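Local coordinates for protein histidyl-trna synthetase (Thermus thermophilus, PDB 1H4V) that catalyses the ATP-dependent attachment of L-histidine to tRNA(His), releasing AMP and diphosphate, and works as a homodimer, at residues K63-T67 with M110-E114. Sequence-based numbering, arbitrary orientation.
Sequences KEMFT and MFRAE
With CG anti to the carbonyl carbon (chi1 -67°), the ring of Phe66 is carried over to Ala113, whose CB sits 3.8 Å above the ring centroid in a CH-pi contact, only 10° off the normal. The same methyl also packs against the backbone of Lys63 and Glu64. Further along the ring, Phe66 CD1 touches Phe111 CB at 3.7 Å; the two phenylalanine side chains cross at about a right angle. Phe66 CE1 comes obliquely to within 3.3 Å of Arg112 O. Residues 111-114, Phe-Arg-Ala-Glu, match the motif 2 signature of class II synthetases, where strand 102-111 runs out into the loop before strand 123-132; the loop leading into strand 67-69 lies against it. A weak but nearly straight bond, Ala113 N to Glu64 O (3.3 Å), ties the backbones, and a water joins Phe66 N (2.8 Å) to Phe111 O (3.0 Å). A leucine in place of Phe66 would probably leave the Ala113 methyl without its aromatic face and rob Phe44 of the second subunit of its ring partner. That subunit also supplies Arg71, which hydrogen-bonds Ala113 O. Beyond, Arg112 NH2 meets Glu114 OE2 at 3.2 Å, in the guanidinium plane, forming a salt bridge within the loop.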
loop_
_atom_site.group_PDB
_atom_site.type_symbol
_atom_site.label_atom_id
_atom_site.label_comp_id
_atom_site.label_asym_id
_atom_site.label_seq_id
_atom_site.Cartn_x
_atom_site.Cartn_y
_atom_site.Cartn_z
ATOM N N LYS A 63 -6.730 -24.829 -6.854
ATOM C CA LYS A 63 -7.811 -24.674 -5.890
ATOM C C LYS A 63 -7.452 -23.623 -4.859
ATOM O O LYS A 63 -8.328 -23.009 -4.252
ATOM C CB LYS A 63 -8.097 -26.007 -5.180
ATOM C CG LYS A 63 -6.877 -26.663 -4.519
ATOM C CD LYS A 63 -7.224 -28.043 -3.924
ATOM C CE LYS A 63 -5.970 -28.806 -3.457
ATOM N NZ LYS A 63 -6.264 -30.153 -2.862
ATOM N N GLU A 64 -6.155 -23.422 -4.673
ATOM C CA GLU A 64 -5.654 -22.465 -3.707
ATOM C C GLU A 64 -5.351 -21.067 -4.249
ATOM O O GLU A 64 -4.513 -20.358 -3.707
ATOM C CB GLU A 64 -4.419 -23.049 -3.016
ATOM C CG GLU A 64 -4.743 -24.262 -2.147
ATOM C CD GLU A 64 -3.908 -24.301 -0.879
ATOM O OE1 GLU A 64 -2.674 -24.483 -0.988
ATOM O OE2 GLU A 64 -4.488 -24.134 0.220
ATOM N N MET A 65 -6.048 -20.670 -5.308
ATOM C CA MET A 65 -5.877 -19.348 -5.912
ATOM C C MET A 65 -7.244 -18.755 -6.252
ATOM O O MET A 65 -8.110 -19.451 -6.779
ATOM C CB MET A 65 -5.052 -19.441 -7.200
ATOM C CG MET A 65 -3.543 -19.370 -7.023
ATOM S SD MET A 65 -2.650 -19.630 -8.597
ATOM C CE MET A 65 -3.754 -18.904 -9.770
ATOM N N PHE A 66 -7.447 -17.478 -5.943
ATOM C CA PHE A 66 -8.714 -16.840 -6.259
ATOM C C PHE A 66 -8.677 -16.479 -7.736
ATOM O O PHE A 66 -7.948 -15.584 -8.149
ATOM C CB PHE A 66 -8.934 -15.573 -5.426
ATOM C CG PHE A 66 -9.114 -15.822 -3.957
ATOM C CD1 PHE A 66 -8.055 -15.648 -3.075
ATOM C CD2 PHE A 66 -10.352 -16.204 -3.450
ATOM C CE1 PHE A 66 -8.228 -15.842 -1.702
ATOM C CE2 PHE A 66 -10.536 -16.404 -2.077
ATOM C CZ PHE A 66 -9.474 -16.222 -1.202
ATOM N N THR A 67 -9.469 -17.194 -8.525
ATOM C CA THR A 67 -9.525 -16.993 -9.960
ATOM C C THR A 67 -10.937 -16.614 -10.370
ATOM O O THR A 67 -11.900 -16.958 -9.695
ATOM C CB THR A 67 -9.120 -18.286 -10.681
ATOM O OG1 THR A 67 -7.830 -18.692 -10.220
ATOM C CG2 THR A 67 -9.065 -18.083 -12.188
ATOM N N MET A 110 -1.096 -10.499 -0.794
ATOM C CA MET A 110 -1.101 -11.730 -1.569
ATOM C C MET A 110 -2.392 -12.430 -1.150
ATOM O O MET A 110 -2.945 -12.170 -0.080
ATOM C CB MET A 110 0.075 -12.639 -1.233
ATOM C CG MET A 110 1.429 -12.047 -1.506
ATOM S SD MET A 110 1.716 -11.726 -3.241
ATOM C CE MET A 110 3.203 -10.629 -3.183
ATOM N N PHE A 111 -2.857 -13.330 -1.999
ATOM C CA PHE A 111 -4.113 -14.017 -1.766
ATOM C C PHE A 111 -3.962 -15.513 -1.907
ATOM O O PHE A 111 -3.450 -16.021 -2.896
ATOM C CB PHE A 111 -5.134 -13.423 -2.726
ATOM C CG PHE A 111 -5.256 -11.940 -2.583
ATOM C CD1 PHE A 111 -6.061 -11.396 -1.582
ATOM C CD2 PHE A 111 -4.498 -11.086 -3.377
ATOM C CE1 PHE A 111 -6.114 -10.016 -1.373
ATOM C CE2 PHE A 111 -4.538 -9.705 -3.182
ATOM C CZ PHE A 111 -5.346 -9.167 -2.176
ATOM N N ARG A 112 -4.432 -16.197 -0.877
ATOM C CA ARG A 112 -4.358 -17.650 -0.730
ATOM C C ARG A 112 -5.796 -18.097 -0.448
ATOM O O ARG A 112 -6.445 -17.563 0.439
ATOM C CB ARG A 112 -3.470 -17.952 0.485
ATOM C CG ARG A 112 -2.908 -19.355 0.602
ATOM C CD ARG A 112 -1.724 -19.347 1.588
ATOM N NE ARG A 112 -2.148 -19.103 2.972
ATOM C CZ ARG A 112 -1.343 -18.612 3.921
ATOM N NH1 ARG A 112 -0.078 -18.299 3.643
ATOM N NH2 ARG A 112 -1.771 -18.450 5.166
ATOM N N ALA A 113 -6.297 -19.067 -1.194
ATOM C CA ALA A 113 -7.665 -19.518 -0.979
ATOM C C ALA A 113 -7.767 -20.786 -0.115
ATOM O O ALA A 113 -7.897 -21.889 -0.626
ATOM C CB ALA A 113 -8.337 -19.738 -2.312
ATOM N N GLU A 114 -7.711 -20.613 1.201
ATOM C CA GLU A 114 -7.840 -21.713 2.144
ATOM C C GLU A 114 -9.242 -21.623 2.716
ATOM O O GLU A 114 -9.962 -20.654 2.453
ATOM C CB GLU A 114 -6.796 -21.587 3.257
ATOM C CG GLU A 114 -6.850 -20.279 4.052
ATOM C CD GLU A 114 -5.766 -20.195 5.147
ATOM O OE1 GLU A 114 -5.887 -20.928 6.146
ATOM O OE2 GLU A 114 -4.810 -19.413 4.982
HETATM O O HOH W 1 -5.184 -15.934 -5.326
#